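Local coordinates for protein transcriptional regulator, LacI family (Arthrobacter sp., PDB 4RKQ) that probably regulates transcription as a LacI-family repressor or activator whose periplasmic-binding-protein-like region, made of two lobes, is expected to sense a sugar or related small effector, at residues Val74-Gly80 / Pro93-Glu99; Pro237-Ala243 / Arg279-Ser285; Leu43-His47 / Val254-Val258. All coordinates share one frame; numbering follows the deposited sequence.

Interaction 1: Val74-Gly80 / Pro93-Glu99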
# COMPACT_ATOMS: atom_id res chain seq x y z
N VAL A 74 -17.86 13.39 -0.21
CA VAL A 74 -17.02 12.29 0.27
C VAL A 74 -17.15 11.12 -0.65
O VAL A 74 -18.23 10.83 -1.10
CB VAL A 74 -17.40 11.85 1.69
CG1 VAL A 74 -16.62 10.60 2.12
CG2 VAL A 74 -17.18 13.00 2.69
N ILE A 75 -16.02 10.47 -0.90
CA ILE A 75 -15.96 9.18 -1.62
C ILE A 75 -15.37 8.21 -0.60
O ILE A 75 -14.31 8.49 0.00
CB ILE A 75 -15.01 9.29 -2.82
CG1 ILE A 75 -15.66 10.15 -3.88
CG2 ILE A 75 -14.71 7.89 -3.38
CD1 ILE A 75 -14.65 10.61 -4.93
N GLY A 76 -16.04 7.09 -0.34
CA GLY A 76 -15.54 6.19 0.68
C GLY A 76 -16.03 4.76 0.70
O GLY A 76 -17.07 4.43 0.12
N TYR A 77 -15.25 3.94 1.38
CA TYR A 77 -15.66 2.62 1.82
C TYR A 77 -16.02 2.79 3.28
O TYR A 77 -15.16 3.04 4.11
CB TYR A 77 -14.51 1.64 1.66
CG TYR A 77 -14.30 1.13 0.26
CD1 TYR A 77 -13.59 1.90 -0.70
CD2 TYR A 77 -14.77 -0.10 -0.11
CE1 TYR A 77 -13.39 1.41 -1.98
CE2 TYR A 77 -14.57 -0.58 -1.38
CZ TYR A 77 -13.88 0.15 -2.29
OH TYR A 77 -13.73 -0.36 -3.54
N LEU A 78 -17.30 2.71 3.60
CA LEU A 78 -17.75 3.11 4.94
C LEU A 78 -18.12 1.98 5.89
O LEU A 78 -18.51 2.25 7.04
CB LEU A 78 -18.92 4.07 4.83
CG LEU A 78 -18.61 5.40 4.10
CD1 LEU A 78 -19.79 6.27 4.34
CD2 LEU A 78 -17.34 6.07 4.59
N GLY A 79 -18.00 0.74 5.44
CA GLY A 79 -18.25 -0.43 6.31
C GLY A 79 -19.65 -0.54 6.85
O GLY A 79 -19.86 -1.01 7.95
N GLY A 80 -20.63 -0.08 6.07
CA GLY A 80 -22.05 -0.23 6.41
C GLY A 80 -22.74 1.03 6.90
O GLY A 80 -23.90 0.98 7.20
N PRO A 93 -22.69 15.50 -1.31
CA PRO A 93 -22.87 14.13 -1.81
C PRO A 93 -21.86 13.14 -1.25
O PRO A 93 -20.66 13.47 -1.12
CB PRO A 93 -22.70 14.28 -3.35
CG PRO A 93 -22.11 15.62 -3.58
CD PRO A 93 -22.37 16.48 -2.38
N LEU A 94 -22.38 12.00 -0.82
CA LEU A 94 -21.59 10.84 -0.53
C LEU A 94 -21.66 9.86 -1.70
O LEU A 94 -22.75 9.52 -2.16
CB LEU A 94 -22.11 10.16 0.72
CG LEU A 94 -21.48 8.85 1.12
CD1 LEU A 94 -20.01 9.02 1.48
CD2 LEU A 94 -22.27 8.29 2.30
N ILE A 95 -20.47 9.42 -2.14
CA ILE A 95 -20.35 8.28 -3.01
C ILE A 95 -19.72 7.15 -2.21
O ILE A 95 -18.55 7.23 -1.85
CB ILE A 95 -19.46 8.61 -4.23
CG1 ILE A 95 -20.14 9.76 -5.01
CG2 ILE A 95 -19.31 7.37 -5.11
CD1 ILE A 95 -19.31 10.32 -6.08
N VAL A 96 -20.47 6.10 -1.97
CA VAL A 96 -19.95 4.85 -1.35
C VAL A 96 -19.67 3.74 -2.31
O VAL A 96 -20.32 3.61 -3.34
CB VAL A 96 -20.92 4.30 -0.27
CG1 VAL A 96 -21.01 5.23 0.92
CG2 VAL A 96 -22.32 4.06 -0.85
N LEU A 97 -18.72 2.89 -1.97
CA LEU A 97 -18.43 1.74 -2.76
C LEU A 97 -18.66 0.46 -1.98
O LEU A 97 -18.41 0.40 -0.76
CB LEU A 97 -16.97 1.74 -3.18
CG LEU A 97 -16.63 2.85 -4.15
CD1 LEU A 97 -16.25 4.15 -3.46
CD2 LEU A 97 -15.53 2.35 -5.06
N ASP A 98 -19.13 -0.55 -2.70
CA ASP A 98 -19.14 -1.93 -2.21
C ASP A 98 -20.03 -2.17 -1.00
O ASP A 98 -19.78 -3.08 -0.22
CB ASP A 98 -17.70 -2.40 -1.97
CG ASP A 98 -17.56 -3.92 -2.03
OD1 ASP A 98 -18.27 -4.53 -2.84
OD2 ASP A 98 -16.80 -4.51 -1.24
N GLU A 99 -21.12 -1.41 -0.87
CA GLU A 99 -22.10 -1.67 0.19
C GLU A 99 -23.46 -1.21 -0.23
O GLU A 99 -23.60 -0.56 -1.24
CB GLU A 99 -21.67 -1.05 1.52
CG GLU A 99 -21.61 0.47 1.59
CD GLU A 99 -21.39 0.99 3.05
OE1 GLU A 99 -22.36 1.34 3.72
OE2 GLU A 99 -20.28 0.99 3.54
O HOH W 1 -17.50 -0.45 2.42

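Interaction 2: Pro237-Ala243 / Arg279-Ser285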
# COMPACT_ATOMS: atom_id res chain seq x y z
N PRO A 237 4.56 -17.48 -7.65
CA PRO A 237 4.17 -17.04 -9.01
C PRO A 237 3.33 -15.77 -8.98
O PRO A 237 2.71 -15.49 -7.94
CB PRO A 237 3.30 -18.19 -9.50
CG PRO A 237 2.70 -18.74 -8.26
CD PRO A 237 3.73 -18.58 -7.16
N GLN A 238 3.34 -15.04 -10.08
CA GLN A 238 2.51 -13.88 -10.20
C GLN A 238 1.05 -14.30 -10.17
O GLN A 238 0.66 -15.32 -10.75
CB GLN A 238 2.83 -13.13 -11.47
CG GLN A 238 4.23 -12.55 -11.51
CD GLN A 238 4.44 -11.76 -12.79
OE1 GLN A 238 5.50 -11.78 -13.39
NE2 GLN A 238 3.42 -11.08 -13.20
N LEU A 239 0.25 -13.50 -9.50
CA LEU A 239 -1.06 -13.91 -9.02
C LEU A 239 -2.13 -13.62 -10.04
O LEU A 239 -2.29 -12.48 -10.49
CB LEU A 239 -1.41 -13.20 -7.71
CG LEU A 239 -2.81 -13.38 -7.14
CD1 LEU A 239 -3.07 -14.81 -6.78
CD2 LEU A 239 -2.99 -12.51 -5.91
N SER A 240 -2.85 -14.68 -10.42
CA SER A 240 -3.97 -14.54 -11.35
C SER A 240 -5.10 -13.97 -10.52
O SER A 240 -5.25 -14.32 -9.36
CB SER A 240 -4.39 -15.88 -11.96
OG SER A 240 -3.37 -16.35 -12.85
N THR A 241 -5.89 -13.10 -11.11
CA THR A 241 -6.86 -12.39 -10.28
C THR A 241 -8.06 -11.87 -11.04
O THR A 241 -7.99 -11.58 -12.24
CB THR A 241 -6.15 -11.22 -9.56
OG1 THR A 241 -7.07 -10.60 -8.67
CG2 THR A 241 -5.62 -10.17 -10.53
N MET A 242 -9.18 -11.75 -10.34
CA MET A 242 -10.32 -11.02 -10.86
C MET A 242 -10.10 -9.53 -10.50
O MET A 242 -10.09 -9.12 -9.32
CB MET A 242 -11.63 -11.54 -10.29
CG MET A 242 -11.96 -13.02 -10.61
SD MET A 242 -12.16 -13.25 -12.37
CE MET A 242 -13.32 -11.96 -12.81
N ALA A 243 -9.97 -8.71 -11.53
CA ALA A 243 -9.57 -7.30 -11.35
C ALA A 243 -10.35 -6.33 -12.17
O ALA A 243 -10.77 -6.65 -13.27
CB ALA A 243 -8.13 -7.16 -11.74
N ARG A 279 -12.59 -8.28 -14.45
CA ARG A 279 -12.16 -9.09 -15.56
C ARG A 279 -11.10 -10.05 -15.02
O ARG A 279 -10.34 -9.69 -14.11
CB ARG A 279 -11.59 -8.19 -16.66
CG ARG A 279 -12.66 -7.40 -17.43
CD ARG A 279 -12.08 -6.60 -18.60
NE ARG A 279 -11.01 -5.68 -18.20
CZ ARG A 279 -11.20 -4.48 -17.64
NH1 ARG A 279 -12.42 -4.00 -17.39
NH2 ARG A 279 -10.14 -3.73 -17.31
N LEU A 280 -11.03 -11.25 -15.58
CA LEU A 280 -9.97 -12.21 -15.19
C LEU A 280 -8.63 -11.82 -15.78
O LEU A 280 -8.50 -11.71 -16.99
CB LEU A 280 -10.35 -13.62 -15.64
CG LEU A 280 -9.35 -14.73 -15.38
CD1 LEU A 280 -9.00 -14.88 -13.90
CD2 LEU A 280 -9.90 -16.02 -15.97
N VAL A 281 -7.64 -11.58 -14.92
CA VAL A 281 -6.28 -11.30 -15.36
C VAL A 281 -5.45 -12.55 -15.06
O VAL A 281 -5.23 -12.93 -13.88
CB VAL A 281 -5.71 -10.05 -14.66
CG1 VAL A 281 -4.27 -9.80 -15.10
CG2 VAL A 281 -6.59 -8.86 -14.95
N LEU A 282 -5.05 -13.23 -16.12
CA LEU A 282 -4.31 -14.48 -16.02
C LEU A 282 -2.83 -14.19 -15.90
O LEU A 282 -2.25 -13.56 -16.77
CB LEU A 282 -4.55 -15.36 -17.25
CG LEU A 282 -5.99 -15.89 -17.33
CD1 LEU A 282 -6.18 -16.77 -18.56
CD2 LEU A 282 -6.36 -16.66 -16.07
N ARG A 283 -2.22 -14.69 -14.84
CA ARG A 283 -0.79 -14.51 -14.67
C ARG A 283 -0.17 -15.88 -14.51
O ARG A 283 -0.43 -16.75 -15.32
CB ARG A 283 -0.52 -13.55 -13.50
CG ARG A 283 -1.01 -12.13 -13.81
CD ARG A 283 -0.33 -11.11 -12.91
NE ARG A 283 -0.96 -9.79 -12.97
CZ ARG A 283 -1.66 -9.21 -11.98
NH1 ARG A 283 -1.88 -9.81 -10.80
NH2 ARG A 283 -2.16 -8.00 -12.18
N GLU A 284 0.62 -16.13 -13.49
CA GLU A 284 1.26 -17.41 -13.37
C GLU A 284 0.62 -18.40 -12.44
O GLU A 284 1.04 -19.55 -12.41
CB GLU A 284 2.73 -17.23 -12.96
CG GLU A 284 3.53 -16.38 -13.92
CD GLU A 284 4.89 -16.01 -13.37
OE1 GLU A 284 5.09 -16.05 -12.13
OE2 GLU A 284 5.78 -15.71 -14.20
N SER A 285 -0.38 -17.99 -11.64
CA SER A 285 -0.88 -18.89 -10.60
C SER A 285 -2.06 -19.73 -11.11
O SER A 285 -2.67 -20.46 -10.35
CB SER A 285 -1.24 -18.15 -9.32
OG SER A 285 -2.34 -17.32 -9.56
O HOH W 2 7.38 -13.76 -12.55

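Interaction 3: Leu43-His47 / Val254-Val258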
# COMPACT_ATOMS: atom_id res chain seq x y z
N LEU A 43 -6.17 16.25 -10.84
CA LEU A 43 -6.13 16.69 -12.23
C LEU A 43 -7.33 17.55 -12.64
O LEU A 43 -7.27 18.23 -13.69
CB LEU A 43 -5.99 15.51 -13.11
CG LEU A 43 -4.67 14.76 -13.08
CD1 LEU A 43 -4.77 13.51 -13.97
CD2 LEU A 43 -3.54 15.65 -13.49
N ARG A 44 -8.39 17.56 -11.82
CA ARG A 44 -9.49 18.50 -11.97
C ARG A 44 -9.28 19.76 -11.16
O ARG A 44 -10.19 20.64 -11.11
CB ARG A 44 -10.83 17.86 -11.58
CG ARG A 44 -11.23 16.62 -12.35
CD ARG A 44 -12.67 16.27 -12.05
NE ARG A 44 -13.57 17.25 -12.63
CZ ARG A 44 -14.09 17.14 -13.85
NH1 ARG A 44 -13.80 16.08 -14.61
NH2 ARG A 44 -14.89 18.09 -14.31
N GLY A 45 -8.13 19.90 -10.52
CA GLY A 45 -7.85 21.07 -9.68
C GLY A 45 -8.47 21.02 -8.29
O GLY A 45 -8.56 22.03 -7.61
N TRP A 46 -8.96 19.86 -7.93
CA TRP A 46 -9.61 19.66 -6.62
C TRP A 46 -8.56 19.40 -5.50
O TRP A 46 -7.47 18.90 -5.76
CB TRP A 46 -10.53 18.47 -6.73
CG TRP A 46 -11.69 18.64 -7.58
CD1 TRP A 46 -12.08 19.77 -8.27
CD2 TRP A 46 -12.72 17.66 -7.79
NE1 TRP A 46 -13.28 19.52 -8.92
CE2 TRP A 46 -13.66 18.23 -8.67
CE3 TRP A 46 -12.90 16.33 -7.36
CZ2 TRP A 46 -14.79 17.55 -9.09
CZ3 TRP A 46 -14.00 15.64 -7.82
CH2 TRP A 46 -14.95 16.27 -8.65
N HIS A 47 -8.91 19.77 -4.27
CA HIS A 47 -8.16 19.38 -3.07
C HIS A 47 -8.74 18.05 -2.60
O HIS A 47 -9.96 17.87 -2.66
CB HIS A 47 -8.47 20.34 -1.91
CG HIS A 47 -8.09 21.77 -2.11
ND1 HIS A 47 -6.78 22.19 -2.22
CD2 HIS A 47 -8.84 22.90 -2.07
CE1 HIS A 47 -6.75 23.51 -2.31
NE2 HIS A 47 -7.98 23.97 -2.22
N VAL A 254 -15.21 9.50 -9.46
CA VAL A 254 -15.04 10.91 -9.71
C VAL A 254 -16.01 11.43 -10.74
O VAL A 254 -16.59 12.51 -10.57
CB VAL A 254 -13.61 11.21 -10.18
CG1 VAL A 254 -13.46 12.66 -10.67
CG2 VAL A 254 -12.65 10.90 -9.06
N GLU A 255 -16.28 10.65 -11.77
CA GLU A 255 -17.24 11.10 -12.77
C GLU A 255 -18.66 11.14 -12.21
O GLU A 255 -19.41 12.07 -12.45
CB GLU A 255 -17.17 10.22 -14.02
CG GLU A 255 -15.91 10.54 -14.78
CD GLU A 255 -15.80 9.76 -16.08
OE1 GLU A 255 -16.56 8.78 -16.27
OE2 GLU A 255 -14.94 10.11 -16.89
N LEU A 256 -19.01 10.18 -11.38
CA LEU A 256 -20.26 10.27 -10.68
C LEU A 256 -20.33 11.56 -9.83
O LEU A 256 -21.37 12.25 -9.79
CB LEU A 256 -20.42 9.04 -9.79
CG LEU A 256 -21.70 8.77 -9.09
CD1 LEU A 256 -22.89 8.99 -10.01
CD2 LEU A 256 -21.68 7.33 -8.58
N LEU A 257 -19.25 11.87 -9.12
CA LEU A 257 -19.27 13.06 -8.25
C LEU A 257 -19.36 14.32 -9.11
O LEU A 257 -20.05 15.25 -8.76
CB LEU A 257 -18.02 13.12 -7.40
CG LEU A 257 -17.93 14.29 -6.44
CD1 LEU A 257 -19.16 14.39 -5.54
CD2 LEU A 257 -16.64 14.11 -5.64
N VAL A 258 -18.66 14.35 -10.24
CA VAL A 258 -18.81 15.50 -11.16
C VAL A 258 -20.29 15.72 -11.52
O VAL A 258 -20.79 16.84 -11.50
CB VAL A 258 -17.98 15.35 -12.44
CG1 VAL A 258 -18.32 16.46 -13.45
CG2 VAL A 258 -16.48 15.37 -12.12

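Interaction 1: Val74-Gly80 / Pro93-Glu99
Val74, Ile75 and Gly76 pair in parallel register with Leu94, Ile95 and Val96, the strand axes diverging by 6°. Four backbone hydrogen bonds fix the register, beginning with Val74 N to Pro93 O and ending with Leu97 N to Gly76 O, the longest at 3.1 Å. Ile75 and Ile95 lie side by side on one face of the sheet. On the other, Val74 CG1 meets Leu94 CD1 at 3.8 Å, while Leu78 CD1 reaches Leu94 CD2 tip to tip and crosses Val96 CG1 at about a right angle.

At the strands' C-terminal ends the contact changes character. Leu97 CB sits over one face of the Tyr77 ring in a CH-pi contact, 3.8 Å from the centroid and 18° off the normal. The phenol hydroxyl is hydrogen-bonded to Tyr29, and Phe30 and Phe33 meet the ring edge-to-face. Glu99 faces segment 74-80, and CG, set between the backbone N and carbonyl carbon (chi1 65°), helps bring the carboxylate to Gly80. Its OE2 accepts Gly80 N at 2.8 Å, from above the carboxylate plane, and OE1 takes Ala82 N at the start of helix 82-89.

Helix 82-89 links the two strands as a beta-alpha-beta crossover and covers the Leu94 and Val96 face; helix 246-262 packs on the Ile95 face. The side chain of Asp98, hydrogen-bonded to Tyr112, is about 5 Å from a bound ethanediol, probably from the crystallisation liquor. The chemistry therefore divides: apolar packing and a backbone hydrogen-bond ladder hold the strands, whereas one carboxylate accepts amides of Gly80 and Ala82, which would probably stabilise its charge.

Interaction 2: Pro237-Ala243 / Arg279-Ser285
Strand 240-243 and the last part of strand 273-281 form an antiparallel ribbon within the otherwise largely parallel sheet of the periplasmic-binding-protein-like fold. Their directions differ by 158°. Thr241 with Val281 and Ala243 with Arg279 are hydrogen-bonded pairs, each closed by two backbone bonds, and Met242 with Leu280 is the non-hydrogen-bonded pair between them. Here the methionine, bent at chi2 and chi3, curls its thioether across the neighbouring strand, putting SD 3.8 Å from Leu280 CB. Val118 of helix 112-125 covers both side chains. On the other face Ala243 CB touches Val281 CG2.

Past Val281 the ladder gives way to side-chain bonds. Ser240 OG accepts Arg283 N at 2.8 Å and is also bonded to the hydroxyl of Thr286. Ser240 N in turn donates to Ser285 OG, nearly straight at 173°, and that same hydroxyl is hydrogen-bonded to Val223 O. The two serines thus continue the ribbon where regular pairing has ended.

Arg283 stretches its chain alongside the opposite backbone, extended from CG to NE, and NH1 reaches Leu239 O at 2.7 Å in the carbonyl plane, although the bond is bent and the oxygen is tilted from the guanidinium plane. The end of the contact is clasped by Glu284: its N donates to Gln238 O while its OE1 receives Gln238 N at 2.9 Å, on the anti side but tilted out of the carboxylate plane. Beside this pair, one water donates to both Gln238 OE1, at 2.9 Å, and Glu284 OE2, at 3.0 Å.

Interaction 3: Leu43-His47 / Val254-Val258
Arg44 and Trp46 project from the turn that follows helix 29-43, where Gly45, at positive phi, ends the helix in a Schellman motif, and both meet the side of helix 246-262. The helix offers three bumps within about one turn, Val254, Leu257 and Val258, and the two long side chains fill the spaces around them. Val258 CG2 touches both of them: it stands over the centre of the Arg44 guanidinium, 3.4 Å from CZ, and meets Trp46 CH2 at 3.9 Å. The methyl therefore sits in the hollow between the cationic group and the far end of the indole.

A bend at chi3 (70°) in Arg44 turns its guanidinium to present a face to this methyl. Arg44 CD stands 3.9 Å above one face of the indole, toward its rim. The six-membered ring of Trp46 slides past Leu257, with CZ3 3.8 Å from CD2. Trp46 also leans on Val18 of strand 17-22, so the indole bridges the sheet and the helix. Cutting Trp46 back to an alanine is likely to leave a gap between Val18 and the flank of helix 246-262 formed by Val254, Leu257 and Val258, and to take away the ring face under Arg44 CD. Val254 closes the remaining corner, its CG1 lying 3.9 Å from Arg44 CD and 4.2 Å from Trp46 CZ3.

How the interactions relate
Interactions 1 and 3 touch, with centres about 16 Å apart. Leu257 joins them: its CB lies 3.4 Å from Ile95 CD1, its CD1 3.7 Å from Pro93 CG, and its CD2 4.1 Å from Ile75 CD1. Along the chain, interaction 1 is nested within the long loop closed by interaction 3. Interaction 2 sits on the opposite side of the chain's centre, about 27 Å from interaction 1 and about 31 Å from interaction 3 between centres, touching neither, yet shares the sheet with interaction 1. Helix 246-262 follows strand 240-243 and precedes strand 273-281, so it links segments of interaction 2 while supplying interaction 3. The ethanediol beside Asp98 may mark a pocket near interaction 1.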